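Local coordinates for protein porin (Rhodobacter capsulatus, PDB 2POR) that forms trimeric outer-membrane channels that let small hydrophilic solutes of up to about 0.6 kDa diffuse passively across the membrane, at residues 126-130 with 154-158; 194-200 with 233-239; 3-9 with 24-30. One frame throughout, in Å; residues are numbered along the deposited sequence.

Contact 1. Residues 126-130 with 154-158; sequences GAFSV and AAYTF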
# COMPACT_ATOMS: atom_id res chain seq x y z
N GLY A 126 6.45 8.83 38.21
CA GLY A 126 5.43 8.87 39.23
C GLY A 126 4.11 9.46 38.76
O GLY A 126 3.43 8.97 37.86
N ALA A 127 3.76 10.53 39.43
CA ALA A 127 2.50 11.21 39.20
C ALA A 127 2.53 12.29 38.10
O ALA A 127 1.52 12.88 37.70
CB ALA A 127 2.10 11.84 40.52
N PHE A 128 3.69 12.55 37.59
CA PHE A 128 3.85 13.67 36.75
C PHE A 128 4.26 13.25 35.36
O PHE A 128 5.04 12.31 35.19
CB PHE A 128 4.83 14.45 37.53
CG PHE A 128 5.50 15.56 36.76
CD1 PHE A 128 4.88 16.80 36.69
CD2 PHE A 128 6.74 15.32 36.15
CE1 PHE A 128 5.52 17.81 35.99
CE2 PHE A 128 7.37 16.33 35.46
CZ PHE A 128 6.75 17.57 35.39
N SER A 129 3.77 14.01 34.39
CA SER A 129 4.13 13.78 32.99
C SER A 129 4.44 15.09 32.27
O SER A 129 3.80 16.10 32.55
CB SER A 129 3.00 13.11 32.26
OG SER A 129 2.63 11.84 32.79
N VAL A 130 5.45 15.10 31.41
CA VAL A 130 5.73 16.24 30.57
C VAL A 130 5.90 15.81 29.12
O VAL A 130 6.34 14.68 28.85
CB VAL A 130 7.00 16.96 30.94
CG1 VAL A 130 6.64 17.73 32.15
CG2 VAL A 130 8.17 16.03 31.11
N ALA A 154 2.34 19.75 30.55
CA ALA A 154 2.68 19.02 31.77
C ALA A 154 1.41 18.58 32.40
O ALA A 154 0.37 19.23 32.23
CB ALA A 154 3.39 19.88 32.75
N ALA A 155 1.37 17.45 33.10
CA ALA A 155 0.16 17.00 33.75
C ALA A 155 0.57 16.38 35.09
O ALA A 155 1.72 15.98 35.32
CB ALA A 155 -0.56 15.91 32.94
N TYR A 156 -0.39 16.33 35.98
CA TYR A 156 -0.23 15.77 37.28
C TYR A 156 -1.49 15.00 37.67
O TYR A 156 -2.63 15.48 37.60
CB TYR A 156 0.08 16.93 38.23
CG TYR A 156 0.27 16.46 39.67
CD1 TYR A 156 1.38 15.70 40.01
CD2 TYR A 156 -0.71 16.76 40.62
CE1 TYR A 156 1.50 15.24 41.31
CE2 TYR A 156 -0.59 16.30 41.92
CZ TYR A 156 0.52 15.54 42.25
OH TYR A 156 0.65 15.05 43.54
N THR A 157 -1.29 13.74 38.04
CA THR A 157 -2.40 12.93 38.48
C THR A 157 -2.41 12.85 40.01
O THR A 157 -1.37 12.67 40.63
CB THR A 157 -2.25 11.55 37.86
OG1 THR A 157 -2.04 11.77 36.46
CG2 THR A 157 -3.48 10.67 38.08
N PHE A 158 -3.55 13.06 40.65
CA PHE A 158 -3.74 12.95 42.08
C PHE A 158 -5.10 12.30 42.26
O PHE A 158 -6.20 12.83 42.06
CB PHE A 158 -3.69 14.33 42.76
CG PHE A 158 -4.61 15.43 42.26
CD1 PHE A 158 -4.31 16.13 41.10
CD2 PHE A 158 -5.76 15.75 42.98
CE1 PHE A 158 -5.15 17.13 40.67
CE2 PHE A 158 -6.60 16.76 42.54
CZ PHE A 158 -6.30 17.44 41.38
O HOH W 1 0.15 12.67 35.08
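The carbonyl oxygen of Ala127 is gripped twice. Thr157 N donates to Ala127 O over 3.0 Å, nearly straight at 168° and in the carbonyl plane. A water gives a second hydrogen bond to the same oxygen and also bonds Thr157 OG1, so it ties the two residues together again. The hydroxyl of Thr157 sits beside its own backbone N (chi1 -51°), which brings it within range of this water; it also bonds the hydroxyl of Thr162. Further along, Ser129 and Ala155 form a hydrogen-bonded antiparallel pair. Ala155 N reaches Ser129 O at 2.8 Å, and Ser129 N returns a bond to Ala155 O at 3.0 Å. The side chain of Ser129 turns to Ser124 on the preceding strand.

The other face carries Phe128, Val130, Ala154 and Tyr156. The Tyr156 ring swings toward the start of the other segment, and its CE1 lies 3.5 Å from Ala127 CB. CB of Phe128 lies near the plane of that ring, at its edge, with CD1 of Tyr156 4.4 Å away. The Phe128 ring leans the opposite way along the strands. Its CD1 comes 3.5 Å from Ala155 O. Val130 CG1 packs on the methyl of Ala154, 3.9 Å from its CB. Both aromatic residues are on the protein surface.

Ala127 lies in the tight connection between strands 118-125 and 128-134. The contact therefore joins the start of one strand to the end of the next, the regular antiparallel neighbour pairing of a 16-stranded porin barrel.

Contact 2. Residues 194-200 with 233-239; sequences ATNVKAY and GLSVDST. With C8E ((hydroxyethyloxy)tri(ethyloxy)octane), chain H.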
# COMPACT_ATOMS: atom_id res chain seq x y z
N ALA A 194 -17.04 3.91 37.04
CA ALA A 194 -17.46 3.57 35.68
C ALA A 194 -17.59 4.78 34.74
O ALA A 194 -17.81 4.61 33.54
CB ALA A 194 -18.80 2.84 35.76
N THR A 195 -17.52 5.99 35.34
CA THR A 195 -17.65 7.31 34.71
C THR A 195 -16.36 8.07 34.46
O THR A 195 -15.53 8.26 35.35
CB THR A 195 -18.58 8.14 35.59
OG1 THR A 195 -19.76 7.35 35.71
CG2 THR A 195 -18.91 9.53 35.05
N ASN A 196 -16.17 8.57 33.24
CA ASN A 196 -14.99 9.34 32.90
C ASN A 196 -15.47 10.74 32.59
O ASN A 196 -16.53 10.89 31.95
CB ASN A 196 -14.36 8.74 31.68
CG ASN A 196 -13.84 7.34 31.92
OD1 ASN A 196 -12.84 7.15 32.62
ND2 ASN A 196 -14.47 6.31 31.38
N VAL A 197 -14.78 11.78 33.03
CA VAL A 197 -15.19 13.14 32.74
C VAL A 197 -13.93 13.78 32.20
O VAL A 197 -12.85 13.54 32.74
CB VAL A 197 -15.68 13.86 34.00
CG1 VAL A 197 -16.05 15.30 33.68
CG2 VAL A 197 -16.96 13.22 34.49
N LYS A 198 -14.00 14.55 31.12
CA LYS A 198 -12.84 15.23 30.57
C LYS A 198 -13.38 16.62 30.22
O LYS A 198 -14.54 16.76 29.77
CB LYS A 198 -12.35 14.50 29.31
CG LYS A 198 -11.05 15.14 28.85
CD LYS A 198 -10.41 14.49 27.63
CE LYS A 198 -9.92 13.11 28.01
NZ LYS A 198 -9.17 12.46 26.94
N ALA A 199 -12.58 17.64 30.48
CA ALA A 199 -12.95 19.02 30.22
C ALA A 199 -11.72 19.82 29.85
O ALA A 199 -10.62 19.46 30.29
CB ALA A 199 -13.55 19.68 31.44
N TYR A 200 -11.83 20.87 29.02
CA TYR A 200 -10.65 21.67 28.71
C TYR A 200 -11.13 23.11 28.45
O TYR A 200 -12.32 23.32 28.18
CB TYR A 200 -9.91 21.14 27.46
CG TYR A 200 -10.70 21.38 26.15
CD1 TYR A 200 -11.74 20.55 25.76
CD2 TYR A 200 -10.39 22.51 25.37
CE1 TYR A 200 -12.48 20.84 24.61
CE2 TYR A 200 -11.12 22.81 24.23
CZ TYR A 200 -12.16 21.97 23.85
OH TYR A 200 -12.89 22.31 22.72
N GLY A 233 -14.84 22.59 26.25
CA GLY A 233 -15.77 21.48 26.07
C GLY A 233 -15.69 20.50 27.23
O GLY A 233 -14.85 20.58 28.14
N LEU A 234 -16.56 19.55 27.15
CA LEU A 234 -16.70 18.60 28.22
C LEU A 234 -17.24 17.31 27.66
O LEU A 234 -18.06 17.38 26.72
CB LEU A 234 -17.69 19.18 29.18
CG LEU A 234 -18.30 18.24 30.17
CD1 LEU A 234 -17.31 17.99 31.30
CD2 LEU A 234 -19.61 18.81 30.62
N SER A 235 -16.80 16.14 28.18
CA SER A 235 -17.51 14.93 27.83
C SER A 235 -17.65 14.06 29.07
O SER A 235 -16.83 14.17 30.00
CB SER A 235 -16.80 14.08 26.76
OG SER A 235 -15.54 13.52 27.05
N VAL A 236 -18.69 13.23 29.01
CA VAL A 236 -19.00 12.31 30.09
C VAL A 236 -19.35 10.99 29.43
O VAL A 236 -20.15 10.97 28.49
CB VAL A 236 -20.25 12.79 30.92
CG1 VAL A 236 -20.47 11.82 32.09
CG2 VAL A 236 -20.02 14.14 31.55
N ASP A 237 -18.77 9.87 29.89
CA ASP A 237 -19.24 8.56 29.44
C ASP A 237 -19.28 7.64 30.65
O ASP A 237 -18.47 7.82 31.58
CB ASP A 237 -18.33 7.95 28.40
CG ASP A 237 -16.89 7.72 28.77
OD1 ASP A 237 -16.08 8.64 28.65
OD2 ASP A 237 -16.57 6.61 29.15
N SER A 238 -20.18 6.68 30.66
CA SER A 238 -20.27 5.77 31.78
C SER A 238 -20.63 4.41 31.27
O SER A 238 -21.41 4.25 30.32
CB SER A 238 -21.35 6.22 32.75
OG SER A 238 -21.15 5.55 33.99
N THR A 239 -20.05 3.42 31.95
CA THR A 239 -20.30 2.03 31.59
C THR A 239 -21.10 1.27 32.64
O THR A 239 -20.75 1.26 33.82
CB THR A 239 -18.96 1.36 31.38
OG1 THR A 239 -18.25 2.10 30.39
CG2 THR A 239 -19.13 -0.06 30.88
C1 C8E H . -10.03 23.56 33.22
C2 C8E H . -11.34 23.04 32.62
C3 C8E H . -12.44 24.09 32.56
C4 C8E H . -13.58 23.63 31.62
C5 C8E H . -14.82 24.53 31.67
C6 C8E H . -15.85 24.38 30.54
C7 C8E H . -16.64 23.08 30.51
C8 C8E H . -18.07 23.35 30.04
O9 C8E H . -18.37 23.91 28.74
C10 C8E H . -19.36 23.15 28.01
C11 C8E H . -20.28 23.76 26.92
O12 C8E H . -21.28 24.76 27.19
C13 C8E H . -22.58 24.24 27.47
C14 C8E H . -23.80 24.89 26.79
O15 C8E H . -24.15 24.67 25.41
C16 C8E H . -25.50 24.17 25.27
C17 C8E H . -26.23 23.87 23.92
O18 C8E H . -25.92 22.76 23.04
C19 C8E H . -26.91 21.72 22.97
C20 C8E H . -26.62 20.40 23.68
O21 C8E H . -27.64 19.44 23.45
O HOH W 2 -17.38 4.50 30.85
O HOH W 3 -15.68 11.40 28.81
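Strands 195-200 and 233-239 run antiparallel, with short-segment axes 4.7 Å apart at an angle of 170°, and pair in unbroken register from Thr195 with Ser238 to Tyr200 with Gly233. The Asn196, Lys198 and Tyr200 pairs each exchange two backbone hydrogen bonds.

Besides the backbone bonds, Asn196 ND2 donates to Asp237 OD2 over 3.1 Å. The bond is fairly straight. It meets the oxygen on its syn side but from 33° out of the carboxylate plane, while the oxygen lies close to the amide plane of Asn196. The Asp237 CG sits between its backbone N and carbonyl carbon (chi1 58°), which turns the carboxylate toward Asn196. Two waters hold the same carboxylate. One donates to OD2 and to Ala194 O and accepts from Thr239 OG1, which also hydrogen-bonds Thr244 OG1. The other donates to OD1 and accepts from Ser235 OG.

These two strands are neighbours in the closed 16-stranded porin barrel. On the face with Asp237, Ser235 OG also bonds Tyr87 N, and Lys198 NZ reaches the carbonyls of Phe83 and Asp85. These bonds tie the barrel wall to the long loop between strands 68-73 and 118-125, which in porins folds inward and narrows the pore.

Tyr200 lays one ring face against the glycine backbone, with Gly233 N 3.4 Å above the ring plane and toward its rim. There is little room for a side chain here. The Tyr200 hydroxyl bonds Gln250.

The opposite face begins with a hydrogen bond between two hydroxyls, Thr195 OG1 and Ser238 OG, 2.9 Å apart. Apolar contacts follow. Leu234 CD1 reaches Val197 CG1 at 3.8 Å and also touches Ala199 CB. The detergent chain C8E lies on this side, its C4 4.0 Å from Ala199 CB.

Contact 3. Residues 3-9 with 24-30; sequences KLSGDAR and RSRVLFT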
# COMPACT_ATOMS: atom_id res chain seq x y z
N LYS A 3 4.65 -7.53 15.05
CA LYS A 3 3.36 -8.08 15.40
C LYS A 3 2.25 -7.43 14.57
O LYS A 3 2.38 -6.27 14.16
CB LYS A 3 3.03 -7.82 16.87
CG LYS A 3 3.95 -8.53 17.85
CD LYS A 3 3.25 -8.66 19.20
CE LYS A 3 3.84 -9.84 19.99
NZ LYS A 3 3.79 -11.12 19.28
N LEU A 4 1.16 -8.14 14.38
CA LEU A 4 0.03 -7.70 13.62
C LEU A 4 -1.18 -7.57 14.46
O LEU A 4 -1.45 -8.39 15.34
CB LEU A 4 -0.32 -8.68 12.53
CG LEU A 4 0.67 -8.88 11.36
CD1 LEU A 4 0.13 -9.82 10.32
CD2 LEU A 4 0.84 -7.58 10.64
N SER A 5 -1.97 -6.55 14.22
CA SER A 5 -3.29 -6.44 14.80
C SER A 5 -4.15 -5.74 13.73
O SER A 5 -3.61 -5.40 12.67
CB SER A 5 -3.27 -5.62 16.07
OG SER A 5 -2.71 -4.32 15.94
N GLY A 6 -5.44 -5.52 13.94
CA GLY A 6 -6.27 -4.88 12.93
C GLY A 6 -7.59 -4.50 13.49
O GLY A 6 -7.92 -4.70 14.68
N ASP A 7 -8.39 -3.87 12.65
CA ASP A 7 -9.75 -3.52 13.02
C ASP A 7 -10.58 -3.43 11.74
O ASP A 7 -10.04 -3.49 10.63
CB ASP A 7 -9.81 -2.19 13.81
CG ASP A 7 -9.11 -1.00 13.15
OD1 ASP A 7 -9.44 -0.65 12.03
OD2 ASP A 7 -8.21 -0.45 13.75
N ALA A 8 -11.89 -3.39 11.91
CA ALA A 8 -12.84 -3.33 10.79
C ALA A 8 -14.16 -2.82 11.35
O ALA A 8 -14.34 -2.74 12.58
CB ALA A 8 -13.08 -4.70 10.14
N ARG A 9 -15.06 -2.31 10.49
CA ARG A 9 -16.35 -1.82 10.93
C ARG A 9 -17.29 -1.89 9.75
O ARG A 9 -16.83 -1.95 8.60
CB ARG A 9 -16.22 -0.38 11.45
CG ARG A 9 -15.97 0.65 10.37
CD ARG A 9 -15.51 1.90 11.03
NE ARG A 9 -15.44 2.93 10.00
CZ ARG A 9 -14.85 4.12 10.18
NH1 ARG A 9 -14.24 4.47 11.33
NH2 ARG A 9 -14.86 4.98 9.15
N ARG A 24 -14.91 -0.52 6.46
CA ARG A 24 -13.48 -0.45 6.18
C ARG A 24 -12.80 -1.57 6.96
O ARG A 24 -13.41 -2.12 7.88
CB ARG A 24 -12.84 0.84 6.66
CG ARG A 24 -12.71 1.13 8.10
CD ARG A 24 -11.81 2.28 8.29
NE ARG A 24 -11.67 2.45 9.73
CZ ARG A 24 -11.22 3.52 10.37
NH1 ARG A 24 -10.85 4.64 9.75
NH2 ARG A 24 -11.05 3.43 11.69
N SER A 25 -11.57 -1.90 6.64
CA SER A 25 -10.76 -2.78 7.46
C SER A 25 -9.36 -2.23 7.36
O SER A 25 -8.96 -1.62 6.35
CB SER A 25 -10.84 -4.25 6.98
OG SER A 25 -10.65 -4.49 5.61
N ARG A 26 -8.55 -2.38 8.42
CA ARG A 26 -7.18 -1.87 8.51
C ARG A 26 -6.30 -2.92 9.22
O ARG A 26 -6.84 -3.75 9.97
CB ARG A 26 -7.13 -0.58 9.34
CG ARG A 26 -8.13 0.45 8.80
CD ARG A 26 -7.91 1.79 9.43
NE ARG A 26 -8.06 1.68 10.84
CZ ARG A 26 -7.79 2.66 11.68
NH1 ARG A 26 -7.35 3.84 11.30
NH2 ARG A 26 -7.90 2.44 12.99
N VAL A 27 -5.00 -2.91 8.99
CA VAL A 27 -4.03 -3.79 9.66
C VAL A 27 -2.97 -2.84 10.19
O VAL A 27 -2.58 -1.87 9.50
CB VAL A 27 -3.42 -4.79 8.65
CG1 VAL A 27 -2.16 -5.48 9.16
CG2 VAL A 27 -4.49 -5.84 8.41
N LEU A 28 -2.54 -3.08 11.44
CA LEU A 28 -1.47 -2.35 12.08
C LEU A 28 -0.23 -3.25 12.24
O LEU A 28 -0.30 -4.41 12.67
CB LEU A 28 -1.96 -1.82 13.43
CG LEU A 28 -0.93 -1.16 14.35
CD1 LEU A 28 -0.43 0.18 13.81
CD2 LEU A 28 -1.60 -0.91 15.66
N PHE A 29 0.93 -2.78 11.83
CA PHE A 29 2.22 -3.45 12.00
C PHE A 29 2.84 -2.84 13.24
O PHE A 29 3.01 -1.61 13.25
CB PHE A 29 3.17 -3.18 10.86
CG PHE A 29 2.63 -3.69 9.54
CD1 PHE A 29 2.60 -5.03 9.27
CD2 PHE A 29 2.15 -2.79 8.60
CE1 PHE A 29 2.09 -5.48 8.07
CE2 PHE A 29 1.63 -3.23 7.40
CZ PHE A 29 1.60 -4.58 7.13
N THR A 30 3.17 -3.59 14.31
CA THR A 30 3.86 -3.03 15.48
C THR A 30 5.21 -3.69 15.56
O THR A 30 5.29 -4.92 15.57
CB THR A 30 3.11 -3.31 16.72
OG1 THR A 30 1.83 -2.73 16.59
CG2 THR A 30 3.80 -2.73 17.90
O HOH W 4 0.06 -4.51 15.70
O HOH W 5 -11.98 0.08 11.24
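Arg26 grips the Asp7 carboxylate side-on in a two-bond salt bridge. Arg26 NE donates to Asp7 OD1 at 3.0 Å, using the syn lone pair, and Arg26 NH2 to Asp7 OD2 at 3.0 Å from 27° out of the carboxylate plane. Both oxygens lie near the guanidinium plane, which holds that group from turning. A lysine in place of Arg26 would probably lose the two-point grip, leaving one Asp7 oxygen without its arginine partner and one Arg24 face less covered.

The guanidinium of Arg9 stacks flat on that of Arg24, centres 3.7 Å apart and planes 13° apart. Arg26 lies over the opposite face of Arg24, offset toward its rim, so Arg24 is sandwiched between two guanidinium groups. The Asp7 carboxylate probably helps balance their charge, and a water links Asp7 OD1 to Arg24 NE.

Paired backbone bonds link 3-9 with 24-30, within the beta hairpin of strands 2-14 and 19-34, the first two of the porin barrel. Lys3 N donates to Thr30 O at 2.7 Å and 175°. A water joins the hydroxyls of Ser5 and Thr30 to Leu28 O.

Apolar contacts occupy the face with Leu4, Val27 and Phe29. Leu4 CD2 lies 3.4 Å from Phe29 CD1, the side chains side by side. This face meets other subunits: Val27 packs on Phe45 of the second subunit, and Leu4 on Leu4 of the third.

All three contacts join neighbouring antiparallel strands of one barrel sheet, yet none shares a strand with another. Along the chain they come in series, with contact 3 first and contact 2 last. None touches another. Contacts 1 and 2 are nearest, with centres about 19 Å apart; contacts 1 and 3 lie about 31 Å apart. Contact 1 is a surface contact, small and mostly backbone with apolar side chains. Contacts 2 and 3 are partly buried and larger. Contact 2 has detergent on its largely apolar face and residues 83-87 on its polar side. Contact 3 gathers arginines on one face and turns the other to the trimer interface.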